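Local coordinates for putative tetR-family transcriptional regulator (PDB 3FIW), which probably binds cis-regulatory DNA through an N-terminal helix-turn-helix and acts as a TetR-family transcriptional regulator, likely a repressor, at residues A[84-90]-A[132-136]; A[94-100]-A[139-145]. All coordinates share one frame; numbering follows the deposited sequence.

Contact 1 of 2, residues A[84-90]-A[132-136]; sequences HAAEPLP and RVRRK
With CG beside its backbone N (chi1 -73°) and a bend at chi3 (71°), R132 sends its guanidinium out from helix 130-142 into the extended loop 87-90 after helix 82-85; K136, extended beyond CG, runs to H84. The contact joins this loop to a helix of the all-helical C-terminal domain of a TetR-family regulator. R132 NH2 donates to E87 O at 2.8 Å, with the oxygen near the guanidinium plane and an N-H...O angle of 158°. L89 CD2 lies over one face of that group, 3.4 Å from NH2, and A85 O lies over the opposite face, too poorly angled to bond. Cutting R132 back to an alanine would probably cost E87 O its protein donor and two bound waters a partner, and open a gap beneath L89 CD2. Along the rest of the helix face, L89 CD1 rests on R135 CD, and P90 CD meets K136 CG at 4.1 Å. K136 NZ also bonds to N103 OD1 of helix 96-112, tying the lysine to a third element. One water takes hydrogens from R132 NH2 and K136 NZ (2.8 Å) and donates to H84 O at 2.7 Å; it sits over the centre of the H84 ring.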
loop_
_atom_site.group_PDB
_atom_site.type_symbol
_atom_site.label_atom_id
_atom_site.label_comp_id
_atom_site.label_asym_id
_atom_site.label_seq_id
_atom_site.Cartn_x
_atom_site.Cartn_y
_atom_site.Cartn_z
ATOM N N HIS A 84 2.723 12.399 -13.116
ATOM C CA HIS A 84 1.366 12.648 -12.659
ATOM C C HIS A 84 0.972 14.143 -12.720
ATOM O O HIS A 84 -0.139 14.482 -13.136
ATOM C CB HIS A 84 1.111 12.056 -11.251
ATOM C CG HIS A 84 -0.345 11.981 -10.883
ATOM N ND1 HIS A 84 -0.852 12.514 -9.714
ATOM C CD2 HIS A 84 -1.404 11.452 -11.550
ATOM C CE1 HIS A 84 -2.165 12.325 -9.686
ATOM N NE2 HIS A 84 -2.519 11.676 -10.785
ATOM N N ALA A 85 1.899 15.025 -12.310
ATOM C CA ALA A 85 1.677 16.473 -12.330
ATOM C C ALA A 85 1.649 17.036 -13.717
ATOM O O ALA A 85 1.172 18.149 -13.941
ATOM C CB ALA A 85 2.748 17.176 -11.511
ATOM N N ALA A 86 2.202 16.300 -14.668
ATOM C CA ALA A 86 2.180 16.760 -16.065
ATOM C C ALA A 86 0.824 16.561 -16.748
ATOM O O ALA A 86 0.640 17.011 -17.868
ATOM C CB ALA A 86 3.276 16.060 -16.877
ATOM N N GLU A 87 -0.123 15.870 -16.103
ATOM C CA GLU A 87 -1.413 15.585 -16.753
ATOM C C GLU A 87 -2.309 16.811 -16.796
ATOM O O GLU A 87 -2.280 17.602 -15.861
ATOM C CB GLU A 87 -2.135 14.471 -16.015
ATOM C CG GLU A 87 -1.424 13.161 -16.124
ATOM C CD GLU A 87 -1.695 12.491 -17.417
ATOM O OE1 GLU A 87 -2.858 12.090 -17.632
ATOM O OE2 GLU A 87 -0.765 12.337 -18.223
ATOM N N PRO A 88 -3.139 16.957 -17.856
ATOM C CA PRO A 88 -4.053 18.124 -17.869
ATOM C C PRO A 88 -5.025 18.061 -16.688
ATOM O O PRO A 88 -5.424 16.972 -16.251
ATOM C CB PRO A 88 -4.824 17.981 -19.181
ATOM C CG PRO A 88 -4.167 16.868 -19.957
ATOM C CD PRO A 88 -3.312 16.072 -19.029
ATOM N N LEU A 89 -5.331 19.217 -16.139
ATOM C CA LEU A 89 -6.363 19.364 -15.128
ATOM C C LEU A 89 -7.758 19.230 -15.754
ATOM O O LEU A 89 -7.982 19.593 -16.938
ATOM C CB LEU A 89 -6.224 20.725 -14.414
ATOM C CG LEU A 89 -4.996 20.860 -13.502
ATOM C CD1 LEU A 89 -4.754 22.269 -13.002
ATOM C CD2 LEU A 89 -5.037 19.856 -12.350
ATOM N N PRO A 90 -8.721 18.759 -14.955
ATOM C CA PRO A 90 -10.034 18.543 -15.534
ATOM C C PRO A 90 -10.737 19.892 -15.867
ATOM O O PRO A 90 -10.538 20.873 -15.152
ATOM C CB PRO A 90 -10.773 17.781 -14.430
ATOM C CG PRO A 90 -10.068 18.118 -13.150
ATOM C CD PRO A 90 -8.664 18.446 -13.507
ATOM N N ARG A 132 -3.220 22.110 -7.397
ATOM C CA ARG A 132 -3.753 21.016 -8.214
ATOM C C ARG A 132 -4.812 20.199 -7.477
ATOM O O ARG A 132 -5.819 19.811 -8.069
ATOM C CB ARG A 132 -2.631 20.074 -8.676
ATOM C CG ARG A 132 -1.734 20.656 -9.753
ATOM C CD ARG A 132 -0.785 19.597 -10.320
ATOM N NE ARG A 132 -1.518 18.634 -11.127
ATOM C CZ ARG A 132 -1.711 18.746 -12.432
ATOM N NH1 ARG A 132 -1.192 19.780 -13.099
ATOM N NH2 ARG A 132 -2.422 17.818 -13.074
ATOM N N VAL A 133 -4.572 19.906 -6.197
ATOM C CA VAL A 133 -5.522 19.118 -5.403
ATOM C C VAL A 133 -6.848 19.884 -5.296
ATOM O O VAL A 133 -7.918 19.288 -5.351
ATOM C CB VAL A 133 -4.948 18.770 -4.005
ATOM C CG1 VAL A 133 -6.011 18.118 -3.109
ATOM C CG2 VAL A 133 -3.701 17.866 -4.131
ATOM N N ARG A 134 -6.761 21.207 -5.175
ATOM C CA ARG A 134 -7.936 22.056 -4.998
ATOM C C ARG A 134 -8.713 22.203 -6.289
ATOM O O ARG A 134 -9.935 22.293 -6.262
ATOM C CB ARG A 134 -7.525 23.442 -4.477
ATOM C CG ARG A 134 -8.680 24.426 -4.163
ATOM C CD ARG A 134 -9.400 24.064 -2.855
ATOM N NE ARG A 134 -10.691 23.372 -3.027
ATOM C CZ ARG A 134 -10.998 22.160 -2.538
ATOM N NH1 ARG A 134 -10.110 21.445 -1.831
ATOM N NH2 ARG A 134 -12.218 21.658 -2.748
ATOM N N ARG A 135 -8.005 22.239 -7.416
ATOM C CA ARG A 135 -8.652 22.390 -8.731
ATOM C C ARG A 135 -9.427 21.104 -9.120
ATOM O O ARG A 135 -10.568 21.169 -9.611
ATOM C CB ARG A 135 -7.638 22.789 -9.819
ATOM C CG ARG A 135 -6.989 24.170 -9.619
ATOM C CD ARG A 135 -6.633 24.847 -10.936
ATOM N NE ARG A 135 -5.737 25.983 -10.703
ATOM C CZ ARG A 135 -6.068 27.276 -10.818
ATOM N NH1 ARG A 135 -7.292 27.658 -11.200
ATOM N NH2 ARG A 135 -5.149 28.203 -10.567
ATOM N N LYS A 136 -8.788 19.963 -8.873
ATOM C CA LYS A 136 -9.394 18.643 -9.041
ATOM C C LYS A 136 -10.626 18.508 -8.158
ATOM O O LYS A 136 -11.682 18.101 -8.621
ATOM C CB LYS A 136 -8.375 17.549 -8.725
ATOM C CG LYS A 136 -7.329 17.370 -9.768
ATOM C CD LYS A 136 -6.327 16.289 -9.351
ATOM C CE LYS A 136 -5.184 16.216 -10.346
ATOM N NZ LYS A 136 -4.232 15.194 -9.888
HETATM O O HOH W 1 -2.674 14.881 -12.215
HETATM O O HOH W 2 -1.738 20.719 -16.025
#

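Contact 2 of 2, residues A[94-100]-A[139-145]; sequences EDWHGWF and FLVASGV
E94 meets F139 just ahead of helix 96-112: its carbonyl O lies at the edge of the phenyl ring, 3.4 Å from F139 CZ, while E94 CG packs on the same ring atom. Its carboxylate turns elsewhere, to E91 N and to R102 in a salt bridge. D95 then caps the helix, OD1 and OD2 accepting weak bonds from H97 N and G98 N. W96 follows, with CG held between its backbone N and carbonyl carbon (chi1 77°), a torsion that turns the indole toward the last turn of helix 130-142 and the loop after it. V145 CG2, from that loop, makes a CH-pi contact over one face, 3.8 Å from the centroid of the W96 six-membered ring, and H97 CB lies over the opposite face. W96 CB touches S143 CB at 3.5 Å, and CE3 meets L140 CD2 at 3.6 Å. One turn on, W99 offers the face of its indole to the edge of F139 in a T-shaped pair, the centroid of the W99 five-membered ring 5.4 Å from that of F139, planes at 66°; its CZ3 also reaches L140 CG. F100 CD1, at its ring edge, lies 4.3 Å from L140 CD1, and the ring turns to helix 147-170. V208 of the second subunit packs on both W96 and V145, so the contact borders the dimer interface. S143 OG lies over the centre of the F139 ring, and the chain leaves helix 130-142 at G144 through a Schellman motif. An N-capped helix start packed by aromatic residues against a Schellman-terminated helix end forms this corner of the TetR-type C-terminal helical domain.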
loop_
_atom_site.group_PDB
_atom_site.type_symbol
_atom_site.label_atom_id
_atom_site.label_comp_id
_atom_site.label_asym_id
_atom_site.label_seq_id
_atom_site.Cartn_x
_atom_site.Cartn_y
_atom_site.Cartn_z
ATOM N N GLU A 94 -16.472 18.341 -18.628
ATOM C CA GLU A 94 -16.058 16.975 -18.927
ATOM C C GLU A 94 -16.644 16.027 -17.919
ATOM O O GLU A 94 -17.029 16.442 -16.816
ATOM C CB GLU A 94 -14.567 16.777 -19.189
ATOM C CG GLU A 94 -13.686 16.775 -18.001
ATOM C CD GLU A 94 -12.249 16.516 -18.373
ATOM O OE1 GLU A 94 -11.853 15.323 -18.455
ATOM O OE2 GLU A 94 -11.514 17.499 -18.568
ATOM N N ASP A 95 -16.778 14.779 -18.363
ATOM C CA ASP A 95 -17.383 13.711 -17.593
ATOM C C ASP A 95 -16.496 13.484 -16.356
ATOM O O ASP A 95 -15.341 13.057 -16.481
ATOM C CB ASP A 95 -17.497 12.450 -18.468
ATOM C CG ASP A 95 -17.901 11.229 -17.681
ATOM O OD1 ASP A 95 -18.678 11.394 -16.719
ATOM O OD2 ASP A 95 -17.436 10.105 -18.023
ATOM N N TRP A 96 -17.042 13.803 -15.178
ATOM C CA TRP A 96 -16.293 13.757 -13.948
ATOM C C TRP A 96 -15.948 12.306 -13.658
ATOM O O TRP A 96 -15.017 12.065 -12.942
ATOM C CB TRP A 96 -17.087 14.310 -12.754
ATOM C CG TRP A 96 -18.155 13.343 -12.215
ATOM C CD1 TRP A 96 -19.511 13.388 -12.470
ATOM C CD2 TRP A 96 -17.940 12.184 -11.380
ATOM N NE1 TRP A 96 -20.130 12.358 -11.840
ATOM C CE2 TRP A 96 -19.197 11.592 -11.169
ATOM C CE3 TRP A 96 -16.790 11.582 -10.791
ATOM C CZ2 TRP A 96 -19.361 10.424 -10.392
ATOM C CZ3 TRP A 96 -16.944 10.411 -10.017
ATOM C CH2 TRP A 96 -18.238 9.848 -9.823
ATOM N N HIS A 97 -16.765 11.387 -14.173
ATOM C CA HIS A 97 -16.700 9.958 -13.881
ATOM C C HIS A 97 -15.492 9.332 -14.570
ATOM O O HIS A 97 -14.711 8.676 -13.912
ATOM C CB HIS A 97 -18.018 9.265 -14.269
ATOM C CG HIS A 97 -18.138 7.849 -13.797
ATOM N ND1 HIS A 97 -17.058 6.990 -13.695
ATOM C CD2 HIS A 97 -19.231 7.110 -13.469
ATOM C CE1 HIS A 97 -17.479 5.799 -13.294
ATOM N NE2 HIS A 97 -18.791 5.851 -13.131
ATOM N N GLY A 98 -15.376 9.532 -15.880
ATOM C CA GLY A 98 -14.230 9.130 -16.684
ATOM C C GLY A 98 -12.930 9.798 -16.272
ATOM O O GLY A 98 -11.885 9.152 -16.293
ATOM N N TRP A 99 -12.978 11.083 -15.915
ATOM C CA TRP A 99 -11.823 11.775 -15.392
ATOM C C TRP A 99 -11.370 11.133 -14.080
ATOM O O TRP A 99 -10.178 10.863 -13.883
ATOM C CB TRP A 99 -12.088 13.244 -15.133
ATOM C CG TRP A 99 -10.887 13.885 -14.409
ATOM C CD1 TRP A 99 -9.769 14.433 -14.993
ATOM C CD2 TRP A 99 -10.669 13.967 -12.979
ATOM N NE1 TRP A 99 -8.887 14.859 -14.019
ATOM C CE2 TRP A 99 -9.425 14.614 -12.784
ATOM C CE3 TRP A 99 -11.420 13.599 -11.860
ATOM C CZ2 TRP A 99 -8.911 14.873 -11.517
ATOM C CZ3 TRP A 99 -10.913 13.852 -10.600
ATOM C CH2 TRP A 99 -9.671 14.481 -10.431
ATOM N N PHE A 100 -12.303 10.881 -13.176
ATOM C CA PHE A 100 -11.913 10.207 -11.909
ATOM C C PHE A 100 -11.100 8.921 -12.136
ATOM O O PHE A 100 -10.030 8.718 -11.564
ATOM C CB PHE A 100 -13.138 9.951 -11.008
ATOM C CG PHE A 100 -12.779 9.479 -9.633
ATOM C CD1 PHE A 100 -12.638 10.376 -8.602
ATOM C CD2 PHE A 100 -12.549 8.134 -9.383
ATOM C CE1 PHE A 100 -12.287 9.948 -7.353
ATOM C CE2 PHE A 100 -12.199 7.707 -8.139
ATOM C CZ PHE A 100 -12.074 8.607 -7.123
ATOM N N PHE A 139 -13.484 20.813 -9.459
ATOM C CA PHE A 139 -14.104 20.142 -10.595
ATOM C C PHE A 139 -15.136 19.082 -10.192
ATOM O O PHE A 139 -16.197 19.003 -10.807
ATOM C CB PHE A 139 -13.030 19.512 -11.474
ATOM C CG PHE A 139 -13.577 18.581 -12.499
ATOM C CD1 PHE A 139 -14.209 19.082 -13.654
ATOM C CD2 PHE A 139 -13.529 17.210 -12.289
ATOM C CE1 PHE A 139 -14.750 18.207 -14.627
ATOM C CE2 PHE A 139 -14.032 16.319 -13.236
ATOM C CZ PHE A 139 -14.650 16.824 -14.429
ATOM N N LEU A 140 -14.806 18.262 -9.188
ATOM C CA LEU A 140 -15.687 17.187 -8.726
ATOM C C LEU A 140 -16.918 17.790 -8.043
ATOM O O LEU A 140 -18.045 17.331 -8.227
ATOM C CB LEU A 140 -14.942 16.220 -7.776
ATOM C CG LEU A 140 -13.989 15.175 -8.387
ATOM C CD1 LEU A 140 -13.237 14.431 -7.308
ATOM C CD2 LEU A 140 -14.774 14.180 -9.284
ATOM N N VAL A 141 -16.696 18.812 -7.241
ATOM C CA VAL A 141 -17.813 19.536 -6.607
ATOM C C VAL A 141 -18.695 20.222 -7.661
ATOM O O VAL A 141 -19.916 20.092 -7.607
ATOM C CB VAL A 141 -17.313 20.564 -5.572
ATOM C CG1 VAL A 141 -18.487 21.447 -5.006
ATOM C CG2 VAL A 141 -16.495 19.884 -4.456
ATOM N N ALA A 142 -18.095 20.944 -8.610
ATOM C CA ALA A 142 -18.877 21.568 -9.681
ATOM C C ALA A 142 -19.569 20.551 -10.608
ATOM O O ALA A 142 -20.488 20.904 -11.326
ATOM C CB ALA A 142 -18.048 22.587 -10.477
ATOM N N SER A 143 -19.154 19.286 -10.561
ATOM C CA SER A 143 -19.789 18.230 -11.351
ATOM C C SER A 143 -20.965 17.606 -10.586
ATOM O O SER A 143 -21.669 16.745 -11.103
ATOM C CB SER A 143 -18.762 17.156 -11.745
ATOM O OG SER A 143 -17.655 17.763 -12.395
ATOM N N GLY A 144 -21.169 18.040 -9.352
ATOM C CA GLY A 144 -22.268 17.512 -8.572
ATOM C C GLY A 144 -21.902 16.435 -7.572
ATOM O O GLY A 144 -22.778 15.981 -6.846
ATOM N N VAL A 145 -20.636 15.996 -7.532
ATOM C CA VAL A 145 -20.154 15.146 -6.439
ATOM C C VAL A 145 -20.111 15.939 -5.109
ATOM O O VAL A 145 -19.437 16.966 -5.016
ATOM C CB VAL A 145 -18.727 14.504 -6.741
ATOM C CG1 VAL A 145 -18.352 13.498 -5.658
ATOM C CG2 VAL A 145 -18.654 13.861 -8.149
#

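Both contacts use helix 130-142: contact 1 its N-terminal half, contact 2 its C-terminal end, with centres about 13 Å apart. Contact 1 lies at the surface, where a loop is held by an arginine, a lysine and ordered water, and none of its touching residues is buried. Contact 2 is partly buried and almost wholly apolar, built from aromatic and aliphatic side chains, with the second subunit close by. The two meet directly: P90 CB packs on F139 CG and on W99 NE1, both at 3.5 Å, and K136 CG lies 3.4 Å from W99 CZ2. The apolar parts of P90 and K136 thus carry the surface contact into the aromatic cluster.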